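Long-range contact in acyl-CoA hydrolase (Bacillus cereus, PDB 1Y7U), which probably hydrolyses long-chain fatty acyl-CoA thioesters to free fatty acid and coenzyme A, and binds coenzyme A and calcium: residues 55-60 / 132-137. Numbering follows the deposited sequence.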
ATOM      1  N   SER A  55      20.707   3.299 -12.285  1.00 31.75           N
ATOM      2  CA  SER A  55      21.328   1.987 -12.215  1.00 33.70           C
ATOM      3  C   SER A  55      21.496   1.316 -13.576  1.00 34.04           C
ATOM      4  O   SER A  55      22.412   0.518 -13.764  1.00 35.75           O
ATOM      5  CB  SER A  55      20.556   1.086 -11.262  1.00 34.26           C
ATOM      6  OG  SER A  55      19.196   1.064 -11.607  1.00 44.88           O
ATOM      7  N   ARG A  56      20.629   1.627 -14.531  1.00 31.73           N
ATOM      8  CA  ARG A  56      20.780   1.036 -15.853  1.00 32.25           C
ATOM      9  C   ARG A  56      22.075   1.541 -16.486  1.00 32.89           C
ATOM     10  O   ARG A  56      22.825   0.782 -17.099  1.00 31.84           O
ATOM     11  CB  ARG A  56      19.599   1.393 -16.754  1.00 32.86           C
ATOM     12  CG  ARG A  56      18.510   0.356 -16.745  1.00 37.08           C
ATOM     13  CD  ARG A  56      17.416   0.674 -17.741  1.00 41.70           C
ATOM     14  NE  ARG A  56      16.425  -0.398 -17.760  1.00 48.13           N
ATOM     15  CZ  ARG A  56      15.242  -0.332 -18.367  1.00 48.74           C
ATOM     16  NH1 ARG A  56      14.881   0.767 -19.018  1.00 48.50           N
ATOM     17  NH2 ARG A  56      14.417  -1.374 -18.318  1.00 49.51           N
ATOM     18  N   HIS A  57      22.337   2.830 -16.321  1.00 34.15           N
ATOM     19  CA  HIS A  57      23.526   3.453 -16.882  1.00 34.13           C
ATOM     20  C   HIS A  57      24.773   3.003 -16.145  1.00 34.84           C
ATOM     21  O   HIS A  57      25.731   2.541 -16.755  1.00 36.09           O
ATOM     22  CB  HIS A  57      23.399   4.976 -16.792  1.00 33.04           C
ATOM     23  CG  HIS A  57      24.590   5.729 -17.312  1.00 33.94           C
ATOM     24  ND1 HIS A  57      24.640   6.257 -18.585  1.00 31.69           N
ATOM     25  CD2 HIS A  57      25.757   6.075 -16.714  1.00 31.59           C
ATOM     26  CE1 HIS A  57      25.783   6.901 -18.746  1.00 32.44           C
ATOM     27  NE2 HIS A  57      26.479   6.806 -17.625  1.00 30.23           N
ATOM     28  N   SER A  58      24.747   3.127 -14.827  1.00 34.10           N
ATOM     29  CA  SER A  58      25.892   2.776 -14.001  1.00 35.41           C
ATOM     30  C   SER A  58      26.059   1.296 -13.694  1.00 38.11           C
ATOM     31  O   SER A  58      27.160   0.856 -13.365  1.00 38.63           O
ATOM     32  CB  SER A  58      25.804   3.511 -12.678  1.00 33.22           C
ATOM     33  OG  SER A  58      24.732   2.975 -11.935  1.00 32.23           O
ATOM     34  N   ARG A  59      24.974   0.533 -13.779  1.00 40.12           N
ATOM     35  CA  ARG A  59      25.017  -0.890 -13.466  1.00 39.75           C
ATOM     36  C   ARG A  59      25.556  -1.005 -12.042  1.00 40.21           C
ATOM     37  O   ARG A  59      26.158  -2.008 -11.672  1.00 40.68           O
ATOM     38  CB  ARG A  59      25.941  -1.636 -14.429  1.00 39.33           C
ATOM     39  CG  ARG A  59      25.733  -1.290 -15.891  1.00 42.77           C
ATOM     40  CD  ARG A  59      24.844  -2.276 -16.639  1.00 43.08           C
ATOM     41  NE  ARG A  59      23.471  -2.297 -16.153  1.00 47.81           N
ATOM     42  CZ  ARG A  59      22.400  -2.327 -16.943  1.00 48.44           C
ATOM     43  NH1 ARG A  59      22.544  -2.328 -18.264  1.00 47.75           N
ATOM     44  NH2 ARG A  59      21.184  -2.378 -16.415  1.00 47.93           N
ATOM     45  N   LYS A  60      25.350   0.050 -11.258  1.00 41.02           N
ATOM     46  CA  LYS A  60      25.786   0.086  -9.863  1.00 44.34           C
ATOM     47  C   LYS A  60      24.574   0.381  -8.994  1.00 45.65           C
ATOM     48  O   LYS A  60      23.520   0.770  -9.498  1.00 44.06           O
ATOM     49  CB  LYS A  60      26.826   1.186  -9.627  1.00 44.63           C
ATOM     50  CG  LYS A  60      28.149   0.970 -10.311  1.00 47.98           C
ATOM     51  CD  LYS A  60      28.913  -0.188  -9.705  1.00 49.64           C
ATOM     52  CE  LYS A  60      30.177  -0.464 -10.512  1.00 52.20           C
ATOM     53  NZ  LYS A  60      30.988  -1.589  -9.962  1.00 54.04           N
ATOM     54  N   VAL A 132      31.763   5.662  -6.754  1.00 40.76           N
ATOM     55  CA  VAL A 132      32.447   4.869  -7.763  1.00 40.42           C
ATOM     56  C   VAL A 132      32.274   5.411  -9.180  1.00 40.30           C
ATOM     57  O   VAL A 132      31.177   5.792  -9.580  1.00 41.66           O
ATOM     58  CB  VAL A 132      31.936   3.408  -7.711  1.00 40.45           C
ATOM     59  CG1 VAL A 132      32.305   2.658  -8.982  1.00 42.96           C
ATOM     60  CG2 VAL A 132      32.526   2.718  -6.509  1.00 39.71           C
ATOM     61  N   PRO A 133      33.362   5.442  -9.962  1.00 40.08           N
ATOM     62  CA  PRO A 133      33.276   5.946 -11.335  1.00 39.84           C
ATOM     63  C   PRO A 133      32.078   5.389 -12.114  1.00 39.43           C
ATOM     64  O   PRO A 133      31.655   4.247 -11.925  1.00 38.37           O
ATOM     65  CB  PRO A 133      34.628   5.551 -11.937  1.00 39.24           C
ATOM     66  CG  PRO A 133      35.091   4.409 -11.062  1.00 40.29           C
ATOM     67  CD  PRO A 133      34.692   4.874  -9.696  1.00 39.13           C
ATOM     68  N   VAL A 134      31.552   6.224 -13.000  1.00 38.87           N
ATOM     69  CA  VAL A 134      30.379   5.912 -13.804  1.00 36.65           C
ATOM     70  C   VAL A 134      30.635   6.198 -15.282  1.00 36.73           C
ATOM     71  O   VAL A 134      31.338   7.140 -15.622  1.00 36.64           O
ATOM     72  CB  VAL A 134      29.198   6.779 -13.310  1.00 35.43           C
ATOM     73  CG1 VAL A 134      28.239   7.081 -14.448  1.00 36.73           C
ATOM     74  CG2 VAL A 134      28.494   6.076 -12.173  1.00 34.57           C
ATOM     75  N   PRO A 135      30.051   5.399 -16.182  1.00 37.76           N
ATOM     76  CA  PRO A 135      30.257   5.627 -17.616  1.00 38.89           C
ATOM     77  C   PRO A 135      29.963   7.075 -18.004  1.00 40.27           C
ATOM     78  O   PRO A 135      29.397   7.828 -17.221  1.00 39.44           O
ATOM     79  CB  PRO A 135      29.276   4.652 -18.263  1.00 38.93           C
ATOM     80  CG  PRO A 135      29.237   3.528 -17.290  1.00 37.02           C
ATOM     81  CD  PRO A 135      29.163   4.249 -15.958  1.00 38.30           C
ATOM     82  N   ARG A 136      30.358   7.464 -19.208  1.00 42.80           N
ATOM     83  CA  ARG A 136      30.110   8.818 -19.674  1.00 45.66           C
ATOM     84  C   ARG A 136      28.833   8.725 -20.491  1.00 43.74           C
ATOM     85  O   ARG A 136      28.542   7.673 -21.049  1.00 44.81           O
ATOM     86  CB  ARG A 136      31.274   9.302 -20.547  1.00 52.45           C
ATOM     87  CG  ARG A 136      31.174  10.762 -20.973  1.00 62.78           C
ATOM     88  CD  ARG A 136      32.380  11.204 -21.808  1.00 68.75           C
ATOM     89  NE  ARG A 136      32.243  12.577 -22.305  1.00 74.86           N
ATOM     90  CZ  ARG A 136      32.206  13.667 -21.538  1.00 75.83           C
ATOM     91  NH1 ARG A 136      32.300  13.565 -20.218  1.00 76.04           N
ATOM     92  NH2 ARG A 136      32.064  14.865 -22.092  1.00 75.23           N
ATOM     93  N   VAL A 137      28.057   9.801 -20.544  1.00 42.28           N
ATOM     94  CA  VAL A 137      26.824   9.777 -21.322  1.00 39.95           C
ATOM     95  C   VAL A 137      27.113  10.401 -22.667  1.00 40.36           C
ATOM     96  O   VAL A 137      27.969  11.273 -22.778  1.00 42.11           O
ATOM     97  CB  VAL A 137      25.699  10.640 -20.707  1.00 36.56           C
ATOM     98  CG1 VAL A 137      24.369  10.259 -21.309  1.00 34.74           C
ATOM     99  CG2 VAL A 137      25.665  10.492 -19.234  1.00 41.53           C
TER
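The last turn of helix 39-58 and the start of the loop beyond it run almost antiparallel, 173° apart end to end, to the extended segment 132-137, with the CA atoms of Ser58 and Val134 5.5 Å apart. His57 carries the contact. Its CG lies anti to the backbone N (chi1 179°), a torsion that carries the ring across to the other backbone, where His57 NE2 donates to Pro135 O at 3.1 Å. The N-H points almost straight at the oxygen, which lies in the ring plane, yet the nitrogen stands above the carbonyl plane. At the ring edge, His57 CD2 meets Val134 CG1 at 3.5 Å; Val137 CG2 approaches His57 CE1 obliquely, at 3.6 Å. The straight bond and flanking methyls would restrain ring rotation, tying the helix end to the extended backbone. Pro135 CG packs against His57 O, the acceptor of a hydrogen bond from Lys13 NZ. Val134 CG2 packs on Ser58 CB. Ser58 OG bonds to Ala54 O and accepts from Lys60 N, forming an ST turn where Arg59, with positive phi, leaves the helix. Farther along, the Lys60 side chain crosses Val132 at about a right angle. The contact thus fastens the C-terminal end of the hot-dog fold's central helix to the link between strands 112-125 and 136-138, Val134's side chain about 7 Å from bound coenzyme A.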